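Local coordinates for protein particle-associated glycoside hydrolase (Acinetobacter phage Fri1, PDB 6C72) that probably degrades the capsular polysaccharide of its Acinetobacter host during virus entry, acting as a tailspike depolymerase, at residues L241-R247 with R269-V275; Q94-R98 with Q109-L113; K205-S209 with D235-F239; F411-L416 with I437-Q441; V297-D301 with V321-L325. All blocks are in the same frame, centred on the assembly; numbering follows the deposited sequence.

Contact 1: residues L241-R247 with R269-V275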
# COMPACT_ATOMS: atom_id res chain seq x y z
N LEU A 241 14.12 -8.30 -29.09
CA LEU A 241 14.64 -8.25 -27.73
C LEU A 241 13.48 -8.19 -26.74
O LEU A 241 13.09 -9.21 -26.18
CB LEU A 241 15.59 -7.07 -27.55
CG LEU A 241 16.80 -7.10 -28.48
CD1 LEU A 241 17.69 -5.89 -28.28
CD2 LEU A 241 17.62 -8.38 -28.29
N GLU A 242 12.89 -7.00 -26.57
CA GLU A 242 11.80 -6.81 -25.62
C GLU A 242 10.72 -5.93 -26.23
O GLU A 242 10.99 -5.01 -27.01
CB GLU A 242 12.29 -6.16 -24.31
CG GLU A 242 13.00 -7.11 -23.37
CD GLU A 242 14.49 -7.18 -23.65
OE1 GLU A 242 15.05 -6.20 -24.20
OE2 GLU A 242 15.11 -8.22 -23.31
N GLY A 243 9.48 -6.19 -25.83
CA GLY A 243 8.41 -5.26 -26.15
C GLY A 243 8.58 -3.93 -25.44
O GLY A 243 8.27 -2.87 -25.99
N LEU A 244 9.08 -3.96 -24.20
CA LEU A 244 9.32 -2.78 -23.38
C LEU A 244 10.70 -2.91 -22.74
O LEU A 244 11.04 -3.98 -22.22
CB LEU A 244 8.24 -2.64 -22.30
CG LEU A 244 8.48 -1.63 -21.17
CD1 LEU A 244 8.49 -0.19 -21.66
CD2 LEU A 244 7.46 -1.83 -20.04
N TYR A 245 11.48 -1.84 -22.80
CA TYR A 245 12.84 -1.82 -22.29
C TYR A 245 13.10 -0.45 -21.67
O TYR A 245 12.97 0.57 -22.36
CB TYR A 245 13.84 -2.12 -23.41
CG TYR A 245 15.30 -2.19 -23.01
CD1 TYR A 245 15.88 -3.38 -22.63
CD2 TYR A 245 16.11 -1.05 -23.06
CE1 TYR A 245 17.21 -3.46 -22.29
CE2 TYR A 245 17.45 -1.12 -22.73
CZ TYR A 245 18.00 -2.33 -22.34
OH TYR A 245 19.34 -2.40 -22.01
N ILE A 246 13.44 -0.41 -20.39
CA ILE A 246 13.57 0.85 -19.67
C ILE A 246 15.00 0.95 -19.14
O ILE A 246 15.39 0.22 -18.22
CB ILE A 246 12.56 0.97 -18.55
CG1 ILE A 246 11.14 0.65 -19.09
CG2 ILE A 246 12.67 2.34 -17.91
CD1 ILE A 246 10.02 0.92 -18.11
N ARG A 247 15.75 1.91 -19.67
CA ARG A 247 17.12 2.11 -19.20
C ARG A 247 17.45 3.59 -19.30
O ARG A 247 17.64 4.11 -20.40
CB ARG A 247 18.09 1.27 -20.03
CG ARG A 247 19.50 1.32 -19.50
CD ARG A 247 20.51 0.65 -20.39
NE ARG A 247 21.76 0.57 -19.65
CZ ARG A 247 22.95 0.37 -20.20
NH1 ARG A 247 23.07 0.24 -21.51
NH2 ARG A 247 24.03 0.32 -19.42
N ARG A 269 13.73 -12.25 -26.54
CA ARG A 269 14.58 -12.24 -25.35
C ARG A 269 13.70 -12.27 -24.10
O ARG A 269 13.57 -13.32 -23.47
CB ARG A 269 15.54 -11.04 -25.34
CG ARG A 269 16.66 -11.18 -24.31
CD ARG A 269 17.84 -10.25 -24.57
NE ARG A 269 17.51 -8.84 -24.36
CZ ARG A 269 18.34 -7.82 -24.60
NH1 ARG A 269 19.57 -8.04 -25.06
NH2 ARG A 269 17.92 -6.58 -24.38
N ASN A 270 13.10 -11.13 -23.73
CA ASN A 270 12.14 -11.04 -22.64
C ASN A 270 10.91 -10.30 -23.13
O ASN A 270 11.00 -9.47 -24.04
CB ASN A 270 12.72 -10.29 -21.42
CG ASN A 270 14.12 -10.75 -21.07
OD1 ASN A 270 14.31 -11.85 -20.55
ND2 ASN A 270 15.11 -9.93 -21.38
N THR A 271 9.75 -10.57 -22.54
CA THR A 271 8.58 -9.78 -22.89
C THR A 271 8.82 -8.32 -22.54
O THR A 271 8.32 -7.42 -23.23
CB THR A 271 7.32 -10.28 -22.20
OG1 THR A 271 7.43 -10.09 -20.78
CG2 THR A 271 7.03 -11.74 -22.52
N ALA A 272 9.54 -8.06 -21.45
CA ALA A 272 9.82 -6.71 -21.00
C ALA A 272 11.02 -6.75 -20.07
O ALA A 272 11.27 -7.76 -19.41
CB ALA A 272 8.61 -6.10 -20.28
N ALA A 273 11.76 -5.64 -20.01
CA ALA A 273 12.94 -5.58 -19.16
C ALA A 273 13.05 -4.21 -18.51
O ALA A 273 12.85 -3.19 -19.17
CB ALA A 273 14.22 -5.90 -19.94
N LEU A 274 13.33 -4.21 -17.21
CA LEU A 274 13.70 -3.02 -16.47
C LEU A 274 15.19 -3.12 -16.19
O LEU A 274 15.63 -4.07 -15.53
CB LEU A 274 12.91 -2.90 -15.16
CG LEU A 274 11.38 -3.01 -15.24
CD1 LEU A 274 10.77 -2.58 -13.92
CD2 LEU A 274 10.84 -2.18 -16.37
N VAL A 275 15.95 -2.13 -16.66
CA VAL A 275 17.40 -2.17 -16.61
C VAL A 275 17.99 -1.05 -15.76
O VAL A 275 18.94 -1.27 -15.00
CB VAL A 275 17.98 -2.13 -18.04
CG1 VAL A 275 19.49 -2.13 -18.01
CG2 VAL A 275 17.44 -3.30 -18.85
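Arg269, Val275 and Glu242 bury the most surface where segments 241-247 and 269-275 meet. Arg269 grips the carboxylate of Glu242 side-on with two nitrogens. Its NE reaches Glu242 OE2 at 2.7 Å in a nearly straight bond of 175°. Its NH2 meets Glu242 OE1 at 2.9 Å, on the syn lone pair. Carboxylate and guanidinium are nearly coplanar, 28° apart. The bend of the Arg269 chain at chi3 (69°) brings the group round to the acid. Leu241 CD2 lies over one face of the guanidinium, toward its rim.

Glu242 OE2 takes a second donor, Asn270 ND2, on its anti side at 2.6 Å, tilted from the carboxylate plane. Two donors therefore hold this buried oxygen and fix the carboxylate in place. Leu241 O likewise accepts from the backbone N of both Arg269 and Asn270.

Val275 lies at the other end. Its CG2 comes obliquely against the ring of Tyr245, 3.5 Å from Tyr245 CE1. Its CG1 rests 3.8 Å from Arg247 CG, along the extended aliphatic chain. The guanidinium of Arg247 goes on to a salt bridge with Asp310. On the face of Ile246 and Leu274, Ile246 CD1 meets Leu274 CD2 at 3.6 Å.

Between these ends, strands 244-247 and 272-275 run parallel. Ala273 N bonds to Leu244 O, Ile246 N to Ala273 O and Val275 N to Ile246 O. Parallel strands in register from one coil to the next are typical of a right-handed parallel beta-helix, the usual body of phage tailspikes.

Contact 2: residues Q94-R98 with Q109-L113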
# COMPACT_ATOMS: atom_id res chain seq x y z
N GLN A 94 -3.03 14.21 -41.12
CA GLN A 94 -2.97 15.61 -41.54
C GLN A 94 -1.55 16.06 -41.88
O GLN A 94 -1.36 17.22 -42.26
CB GLN A 94 -3.58 16.51 -40.46
CG GLN A 94 -5.07 16.21 -40.21
CD GLN A 94 -5.63 16.92 -38.99
OE1 GLN A 94 -5.00 16.99 -37.94
NE2 GLN A 94 -6.84 17.46 -39.13
N ALA A 95 -0.56 15.17 -41.75
CA ALA A 95 0.78 15.40 -42.29
C ALA A 95 1.07 14.51 -43.48
O ALA A 95 2.21 14.45 -43.94
CB ALA A 95 1.84 15.17 -41.21
N GLY A 96 0.07 13.79 -43.98
CA GLY A 96 0.24 12.95 -45.14
C GLY A 96 0.40 11.48 -44.85
O GLY A 96 0.56 10.70 -45.79
N LEU A 97 0.34 11.06 -43.59
CA LEU A 97 0.48 9.65 -43.28
C LEU A 97 -0.64 8.84 -43.94
O LEU A 97 -1.81 9.24 -43.90
CB LEU A 97 0.47 9.44 -41.76
CG LEU A 97 0.84 8.04 -41.29
CD1 LEU A 97 2.05 8.12 -40.37
CD2 LEU A 97 -0.33 7.40 -40.59
N ARG A 98 -0.28 7.73 -44.58
CA ARG A 98 -1.27 6.93 -45.29
C ARG A 98 -1.97 5.99 -44.32
O ARG A 98 -1.31 5.20 -43.63
CB ARG A 98 -0.62 6.15 -46.43
CG ARG A 98 -0.27 6.97 -47.68
CD ARG A 98 0.44 6.11 -48.76
NE ARG A 98 -0.42 5.05 -49.30
CZ ARG A 98 -0.06 4.19 -50.26
NH1 ARG A 98 1.16 4.25 -50.80
NH2 ARG A 98 -0.93 3.27 -50.68
N GLN A 109 7.17 5.51 -43.24
CA GLN A 109 6.54 6.80 -42.96
C GLN A 109 7.19 7.45 -41.74
O GLN A 109 6.57 8.26 -41.05
CB GLN A 109 5.03 6.65 -42.76
CG GLN A 109 4.36 5.74 -43.81
CD GLN A 109 2.86 6.01 -43.99
OE1 GLN A 109 2.45 7.01 -44.60
NE2 GLN A 109 2.03 5.14 -43.42
N THR A 110 8.46 7.10 -41.48
CA THR A 110 9.16 7.59 -40.30
C THR A 110 9.22 9.11 -40.28
O THR A 110 8.91 9.75 -39.27
CB THR A 110 10.56 6.97 -40.25
OG1 THR A 110 10.45 5.56 -40.02
CG2 THR A 110 11.41 7.61 -39.15
N THR A 111 9.60 9.71 -41.40
CA THR A 111 9.76 11.16 -41.44
C THR A 111 8.45 11.88 -41.13
O THR A 111 8.44 12.87 -40.39
CB THR A 111 10.30 11.57 -42.81
OG1 THR A 111 11.59 10.98 -43.00
CG2 THR A 111 10.43 13.09 -42.91
N ILE A 112 7.33 11.36 -41.64
CA ILE A 112 6.05 12.02 -41.44
C ILE A 112 5.65 11.98 -39.97
O ILE A 112 5.26 13.00 -39.40
CB ILE A 112 4.96 11.39 -42.33
CG1 ILE A 112 5.22 11.75 -43.80
CG2 ILE A 112 3.57 11.82 -41.87
CD1 ILE A 112 4.37 10.95 -44.74
N LEU A 113 5.74 10.80 -39.34
CA LEU A 113 5.32 10.67 -37.95
C LEU A 113 6.20 11.51 -37.04
O LEU A 113 5.71 12.16 -36.11
CB LEU A 113 5.34 9.20 -37.50
CG LEU A 113 4.94 8.93 -36.05
CD1 LEU A 113 3.58 9.53 -35.73
CD2 LEU A 113 4.94 7.43 -35.72
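At the N-terminal end of the parallel beta-helix, Gln109 and Ile112 at the start of helix 110-122 pack against loop residues Ala95 to Arg98. The polar part is made by one amide and one backbone residue. Gln109 OE1 accepts the backbone N-H of Arg98 at 2.8 Å. The bond is almost straight (177°), and the donor lies in the carbonyl plane, on a lone pair. Gln109 NE2 points to Arg98 O at 3.3 Å, a weak bond. The amide thus pairs with both polar backbone groups of Arg98, which should fix its rotation. The Gln109 chain is extended beyond CG and carries the amide across to the loop.

Leu97 crosses the Gln109 side chain at about a right angle, with Leu97 CG 3.8 Å from Gln109 NE2. Gln109 also holds the N-cap position of helix 110-122. This helix lies in the chain between strands 89-91 and 126-129, the first of the parallel strands, and Leu113 turns to Ala137 and Ala139 of strand 133-140.

One turn on from the cap, Ile112 makes the apolar part. Its CG2 branch is anti to the backbone N and reaches in between two loop residues. Ile112 CG2 is 3.8 Å from Ala95 CB, and it lies 3.9 Å from Leu97 CB. Ile112 CD1 comes up to the carbonyl of Gly96. Beyond the pair, Leu97 also touches Pro131 and Ile135.

Contact 3: residues K205-S209 with D235-F239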
# COMPACT_ATOMS: atom_id res chain seq x y z
N LYS A 205 -1.30 -1.46 -30.91
CA LYS A 205 -0.47 -2.65 -30.82
C LYS A 205 0.84 -2.41 -31.56
O LYS A 205 0.84 -1.84 -32.65
CB LYS A 205 -1.18 -3.87 -31.41
CG LYS A 205 -0.38 -5.15 -31.27
CD LYS A 205 -1.27 -6.37 -31.39
CE LYS A 205 -0.51 -7.65 -31.08
NZ LYS A 205 -1.40 -8.85 -31.07
N MET A 206 1.94 -2.84 -30.96
CA MET A 206 3.26 -2.72 -31.57
C MET A 206 3.72 -4.10 -32.02
O MET A 206 3.59 -5.08 -31.27
CB MET A 206 4.27 -2.09 -30.60
CG MET A 206 3.85 -0.71 -30.06
SD MET A 206 4.99 0.07 -28.87
CE MET A 206 5.83 1.27 -29.86
N LEU A 207 4.25 -4.19 -33.24
CA LEU A 207 4.64 -5.45 -33.84
C LEU A 207 6.12 -5.43 -34.20
O LEU A 207 6.65 -4.40 -34.63
CB LEU A 207 3.80 -5.75 -35.12
CG LEU A 207 2.31 -5.99 -34.86
CD1 LEU A 207 1.53 -6.13 -36.17
CD2 LEU A 207 2.08 -7.22 -33.98
N GLY A 208 6.77 -6.59 -34.06
CA GLY A 208 8.20 -6.69 -34.29
C GLY A 208 8.62 -6.73 -35.74
O GLY A 208 9.76 -6.37 -36.05
N SER A 209 7.74 -7.16 -36.66
CA SER A 209 8.11 -7.19 -38.06
C SER A 209 8.37 -5.76 -38.53
O SER A 209 7.70 -4.82 -38.09
CB SER A 209 7.04 -7.87 -38.92
OG SER A 209 5.82 -7.14 -38.99
N ASP A 235 -0.50 -3.33 -26.55
CA ASP A 235 0.06 -4.66 -26.66
C ASP A 235 1.37 -4.58 -27.43
O ASP A 235 1.56 -3.66 -28.24
CB ASP A 235 -0.91 -5.62 -27.37
CG ASP A 235 -2.20 -5.85 -26.58
OD1 ASP A 235 -2.37 -5.28 -25.47
OD2 ASP A 235 -3.06 -6.61 -27.06
N THR A 236 2.29 -5.48 -27.13
CA THR A 236 3.53 -5.61 -27.89
C THR A 236 3.75 -7.08 -28.22
O THR A 236 3.57 -7.95 -27.37
CB THR A 236 4.75 -5.04 -27.13
OG1 THR A 236 4.91 -5.74 -25.88
CG2 THR A 236 4.59 -3.55 -26.86
N SER A 237 4.18 -7.36 -29.45
CA SER A 237 4.31 -8.74 -29.88
C SER A 237 5.38 -8.85 -30.96
O SER A 237 5.42 -8.05 -31.88
CB SER A 237 2.99 -9.29 -30.41
OG SER A 237 3.19 -10.52 -31.07
N GLY A 238 6.23 -9.87 -30.83
CA GLY A 238 7.14 -10.26 -31.88
C GLY A 238 8.49 -9.57 -31.90
O GLY A 238 9.21 -9.71 -32.89
N PHE A 239 8.86 -8.85 -30.84
CA PHE A 239 10.10 -8.09 -30.89
C PHE A 239 11.32 -8.97 -30.64
O PHE A 239 11.26 -9.99 -29.95
CB PHE A 239 10.04 -6.92 -29.90
CG PHE A 239 9.14 -5.81 -30.38
CD1 PHE A 239 9.64 -4.82 -31.23
CD2 PHE A 239 7.78 -5.84 -30.11
CE1 PHE A 239 8.79 -3.83 -31.73
CE2 PHE A 239 6.94 -4.85 -30.60
CZ PHE A 239 7.44 -3.85 -31.41
O HOH W 1 0.15 -11.42 -31.09
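Phe239 lies with one ring face against Gly208. Gly208 CA sits almost over the ring centre, 3.9 Å from the centroid, in a CH-pi contact. The direction a side chain would take from Gly208 is filled by Gly238 O and Phe239 N, so glycine lets the two turns lie this close. The ring reaches the place because Phe239 CG stands beside the backbone N (chi1 -74°). Met206 O lies near the ring plane, at the edge, 3.4 Å from Phe239 CE2. Met206 CB touches Phe239 CZ at 3.7 Å. Met206 also runs beside Thr236, both pointing the same way.

Lys205, Asp235, Leu207 and Ser237 share the other face of the strands. The Lys205 chain is fully extended and passes obliquely over Asp235, with Lys205 CG 4.0 Å from Asp235 CB. Lys205 NZ donates to a water, which in turn donates to Ser237 OG.

The backbones position these groups. Met206 N bonds to Asp235 O at 2.9 Å and Ser237 N bonds to Met206 O. Gly208 N closes the series on Ser237 O, where the parallel strands 205-207 and 235-237 end. In the next shell, Asn263 holds Asp235 OD1 and Asp266 bonds Ser237 OG. Trp181 and Val189 pack on Met206, and Val189 on Phe239 as well. These strands belong to successive coils of the parallel beta-helix.

The chemistry differs between the two faces. The Met206 face is held by apolar and CH-pi packing. Across the other, Lys205 NZ is 4.9 Å from Asp235 OD2, so attraction between them is probably long-range, and a water links the lysine to Ser237.

Contact 4: residues F411-L416 with I437-Q441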
# COMPACT_ATOMS: atom_id res chain seq x y z
N PHE A 411 7.95 -26.11 -3.28
CA PHE A 411 7.82 -24.69 -2.98
C PHE A 411 8.82 -23.87 -3.78
O PHE A 411 8.50 -22.78 -4.27
CB PHE A 411 7.99 -24.43 -1.48
CG PHE A 411 8.07 -22.98 -1.11
CD1 PHE A 411 6.93 -22.24 -0.92
CD2 PHE A 411 9.30 -22.36 -0.94
CE1 PHE A 411 6.99 -20.91 -0.57
CE2 PHE A 411 9.38 -21.03 -0.60
CZ PHE A 411 8.23 -20.29 -0.42
N SER A 412 10.04 -24.38 -3.93
CA SER A 412 11.10 -23.63 -4.58
C SER A 412 12.13 -24.62 -5.09
O SER A 412 12.14 -25.79 -4.71
CB SER A 412 11.73 -22.61 -3.63
OG SER A 412 12.30 -23.25 -2.50
N TYR A 413 13.00 -24.13 -5.95
CA TYR A 413 14.14 -24.89 -6.44
C TYR A 413 15.40 -24.11 -6.09
O TYR A 413 15.48 -22.91 -6.36
CB TYR A 413 14.04 -25.11 -7.96
CG TYR A 413 15.36 -25.46 -8.60
CD1 TYR A 413 15.92 -26.73 -8.44
CD2 TYR A 413 16.06 -24.52 -9.34
CE1 TYR A 413 17.14 -27.05 -9.00
CE2 TYR A 413 17.28 -24.83 -9.92
CZ TYR A 413 17.82 -26.09 -9.75
OH TYR A 413 19.03 -26.38 -10.33
N ASN A 414 16.35 -24.77 -5.43
CA ASN A 414 17.69 -24.22 -5.25
C ASN A 414 17.66 -22.86 -4.55
O ASN A 414 18.48 -21.98 -4.83
CB ASN A 414 18.42 -24.12 -6.60
CG ASN A 414 19.92 -23.96 -6.46
OD1 ASN A 414 20.54 -24.49 -5.54
ND2 ASN A 414 20.51 -23.22 -7.40
N THR A 415 16.70 -22.66 -3.65
CA THR A 415 16.48 -21.37 -3.01
C THR A 415 16.93 -21.40 -1.55
O THR A 415 16.82 -22.44 -0.88
CB THR A 415 15.00 -20.97 -3.13
OG1 THR A 415 14.67 -20.92 -4.53
CG2 THR A 415 14.74 -19.62 -2.53
N LEU A 416 17.47 -20.28 -1.06
CA LEU A 416 17.90 -20.12 0.32
C LEU A 416 17.28 -18.86 0.89
O LEU A 416 17.23 -17.83 0.20
CB LEU A 416 19.42 -20.03 0.43
CG LEU A 416 20.27 -21.15 -0.16
CD1 LEU A 416 21.70 -20.67 -0.33
CD2 LEU A 416 20.20 -22.39 0.74
N ILE A 437 15.55 -27.02 2.15
CA ILE A 437 16.16 -26.36 3.30
C ILE A 437 15.39 -25.10 3.71
O ILE A 437 15.49 -24.68 4.87
CB ILE A 437 17.63 -26.03 2.97
CG1 ILE A 437 18.39 -25.60 4.23
CG2 ILE A 437 17.72 -24.99 1.82
CD1 ILE A 437 19.87 -25.48 4.02
N VAL A 438 14.61 -24.52 2.80
CA VAL A 438 13.81 -23.35 3.15
C VAL A 438 12.91 -23.66 4.34
O VAL A 438 12.66 -22.79 5.19
CB VAL A 438 12.98 -22.87 1.93
CG1 VAL A 438 11.92 -21.83 2.34
CG2 VAL A 438 13.88 -22.32 0.83
N ALA A 439 12.43 -24.90 4.44
CA ALA A 439 11.55 -25.26 5.54
C ALA A 439 12.25 -25.18 6.90
O ALA A 439 11.57 -25.01 7.91
CB ALA A 439 10.98 -26.67 5.33
N THR A 440 13.58 -25.26 6.94
CA THR A 440 14.30 -25.12 8.20
C THR A 440 14.84 -23.72 8.42
O THR A 440 15.40 -23.45 9.48
CB THR A 440 15.46 -26.13 8.29
OG1 THR A 440 16.54 -25.72 7.44
CG2 THR A 440 15.02 -27.53 7.89
N GLN A 441 14.67 -22.82 7.46
CA GLN A 441 15.22 -21.48 7.52
C GLN A 441 14.18 -20.41 7.75
O GLN A 441 14.39 -19.51 8.56
CB GLN A 441 15.96 -21.16 6.22
CG GLN A 441 17.16 -22.01 5.93
CD GLN A 441 17.72 -21.71 4.56
OE1 GLN A 441 16.98 -21.33 3.65
NE2 GLN A 441 19.03 -21.86 4.41
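Val438 packs against Phe411 in the first of two apolar contacts between segments 411-416 and 437-441. Val438 CG1 is anti to the backbone N (chi1 169°) and approaches Phe411 CE2 at 4.0 Å. The valine and the phenylalanine cross at about a right angle. In the second, Leu416 CD2 meets Ile437 CG2 at 3.8 Å, and the two side chains cross at a slant.

The 437-441 segment is a short, weakly bonded helical turn late in the parallel beta-helix, between strands 422-429 and 443-444. Residues 411-416 include the short strand 412-413, which pairs in parallel with strand 384-385 as a small separate sheet. Phe411 turns inward from there: its ring stacks on Phe433 and meets Phe398 edge-to-face.

No hydrogen bond joins the two segments; the amide of Gln441 meets carbon atoms of Leu416. The Gln441 side chain crosses Leu416 at a slant, with Gln441 OE1 3.7 Å from Leu416 CA and Gln441 NE2 3.9 Å from Leu416 CD2. The same OE1 accepts the backbone N of Val417, one residue on. The second methyl of Val438, CG2, packs on two oxygens, 3.4 Å from Thr415 O and 3.8 Å from Ser412 OG. Ser412 OG is bonded to Asn436, one residue before the turn. Within 411-416, Thr415 OG1 donates to Tyr413 O at 2.8 Å from above the carbonyl plane; this bond spans Asn414, and the hydroxyl also bonds Thr386 OG1.

Contact 5: residues V297-D301 with V321-L325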
# COMPACT_ATOMS: atom_id res chain seq x y z
N VAL A 297 14.39 -16.09 -23.96
CA VAL A 297 15.37 -16.22 -22.88
C VAL A 297 14.68 -16.27 -21.52
O VAL A 297 14.77 -17.28 -20.80
CB VAL A 297 16.40 -15.08 -22.93
CG1 VAL A 297 17.51 -15.31 -21.90
CG2 VAL A 297 16.96 -14.93 -24.36
N TYR A 298 14.01 -15.19 -21.13
CA TYR A 298 13.27 -15.14 -19.88
C TYR A 298 11.87 -14.58 -20.13
O TYR A 298 11.54 -14.12 -21.23
CB TYR A 298 13.96 -14.28 -18.82
CG TYR A 298 15.42 -14.58 -18.58
CD1 TYR A 298 15.84 -15.84 -18.20
CD2 TYR A 298 16.39 -13.56 -18.67
CE1 TYR A 298 17.17 -16.12 -17.96
CE2 TYR A 298 17.73 -13.82 -18.41
CZ TYR A 298 18.11 -15.10 -18.05
OH TYR A 298 19.42 -15.39 -17.79
N LEU A 299 11.06 -14.59 -19.08
CA LEU A 299 9.71 -14.05 -19.18
C LEU A 299 9.70 -12.55 -18.91
O LEU A 299 9.32 -11.75 -19.78
CB LEU A 299 8.79 -14.81 -18.23
CG LEU A 299 7.32 -14.41 -18.17
CD1 LEU A 299 6.65 -14.39 -19.55
CD2 LEU A 299 6.59 -15.38 -17.24
N PHE A 300 10.13 -12.14 -17.72
CA PHE A 300 10.14 -10.75 -17.30
C PHE A 300 11.44 -10.52 -16.54
O PHE A 300 11.77 -11.30 -15.64
CB PHE A 300 8.92 -10.42 -16.44
CG PHE A 300 8.94 -9.04 -15.86
CD1 PHE A 300 8.42 -7.97 -16.55
CD2 PHE A 300 9.49 -8.81 -14.61
CE1 PHE A 300 8.45 -6.71 -16.01
CE2 PHE A 300 9.53 -7.54 -14.07
CZ PHE A 300 9.00 -6.50 -14.77
N ASP A 301 12.20 -9.50 -16.92
CA ASP A 301 13.59 -9.42 -16.48
C ASP A 301 13.87 -8.05 -15.87
O ASP A 301 13.94 -7.04 -16.58
CB ASP A 301 14.54 -9.69 -17.66
CG ASP A 301 15.94 -10.07 -17.22
OD1 ASP A 301 16.16 -10.34 -16.02
OD2 ASP A 301 16.84 -10.11 -18.08
N VAL A 321 -0.45 -10.64 -14.81
CA VAL A 321 -0.32 -12.05 -15.16
C VAL A 321 1.05 -12.28 -15.77
O VAL A 321 1.46 -11.55 -16.68
CB VAL A 321 -1.43 -12.50 -16.13
CG1 VAL A 321 -1.16 -13.94 -16.60
CG2 VAL A 321 -2.81 -12.38 -15.49
N PHE A 322 1.77 -13.27 -15.25
CA PHE A 322 2.99 -13.77 -15.84
C PHE A 322 2.71 -15.19 -16.31
O PHE A 322 2.35 -16.05 -15.49
CB PHE A 322 4.14 -13.75 -14.84
CG PHE A 322 4.34 -12.41 -14.19
CD1 PHE A 322 5.13 -11.44 -14.80
CD2 PHE A 322 3.76 -12.13 -12.96
CE1 PHE A 322 5.32 -10.20 -14.21
CE2 PHE A 322 3.95 -10.90 -12.35
CZ PHE A 322 4.73 -9.92 -12.98
N ASN A 323 2.85 -15.44 -17.60
CA ASN A 323 2.40 -16.69 -18.18
C ASN A 323 3.40 -17.16 -19.23
O ASN A 323 3.76 -16.41 -20.13
CB ASN A 323 1.00 -16.52 -18.80
CG ASN A 323 0.36 -17.83 -19.17
OD1 ASN A 323 0.93 -18.89 -18.95
ND2 ASN A 323 -0.84 -17.76 -19.74
N ALA A 324 3.84 -18.40 -19.12
CA ALA A 324 4.81 -18.92 -20.06
C ALA A 324 4.54 -20.40 -20.32
O ALA A 324 4.14 -21.14 -19.42
CB ALA A 324 6.25 -18.73 -19.57
N LEU A 325 4.71 -20.80 -21.57
CA LEU A 325 4.75 -22.20 -21.94
C LEU A 325 6.19 -22.60 -22.17
O LEU A 325 7.05 -21.77 -22.48
CB LEU A 325 3.91 -22.48 -23.19
CG LEU A 325 2.43 -22.07 -23.14
CD1 LEU A 325 1.77 -22.20 -24.53
CD2 LEU A 325 1.68 -22.87 -22.09
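The backbones of 297-301 and 321-325 stay apart: their nearest CA atoms, Leu299 CA and Ala324 CA, are 7.0 Å apart, and no hydrogen bond joins them. Side chains fill the gap. Leu299 buries the most surface here. Its CG is anti to the backbone N (chi1 -180°), and its two methyl branches are thereby sent across to strand 321-324. Leu299 CD2 touches Phe322 CB at 3.8 Å and lies 4.1 Å from Ala324 CB. The other branch, Leu299 CD1, comes to 3.6 Å from Asn323 O. The leucine thus lies against three successive residues of the strand, and its methyls meet backbone as well as side chains.

Phe322 and Phe300 form an edge-to-face pair. The edge of Phe322 is directed at one face of Phe300, with Phe322 CE1 4.1 Å from Phe300 CG. The ring centroids are 5.8 Å apart and the planes are at 62°. Neither ring stands alone. Phe322 stacks on Phe355, and Phe287 meets both rings, edge-to-face with Phe300 and near-parallel with Phe322. Phe300 also packs on Val334 of strand 333-336.

Strands 300-302 and 321-324 are not hydrogen-bonded neighbours. Each bonds to strands of the coils before and after it, and the two face one another over the apolar interior. Inward-facing leucine and phenylalanine side chains, stacked from coil to coil, are typical of the core of a parallel beta-helix.

How the contacts relate
The contacts follow one another along the chain as 2, 3, 1, 5 and 4. They mark out the long axis of the parallel beta-helix. Contact 2 lies at the start and contact 4 toward the end, with centres about 56 Å apart on opposite sides of the chain's centre. Contacts 3, 1 and 5 lie between them. The centres of contacts 1 and 3 are about 12 Å apart, and Gly243 packs on Thr236. Contacts 1 and 5 are about 11 Å apart between centres; their strands 272-275 and 300-302 are neighbours, and Thr271 probably bonds to Leu299 O. Contacts 1 and 3 join successive coils, while contact 5 spans the interior. Together they trace the elongated body of the tailspike.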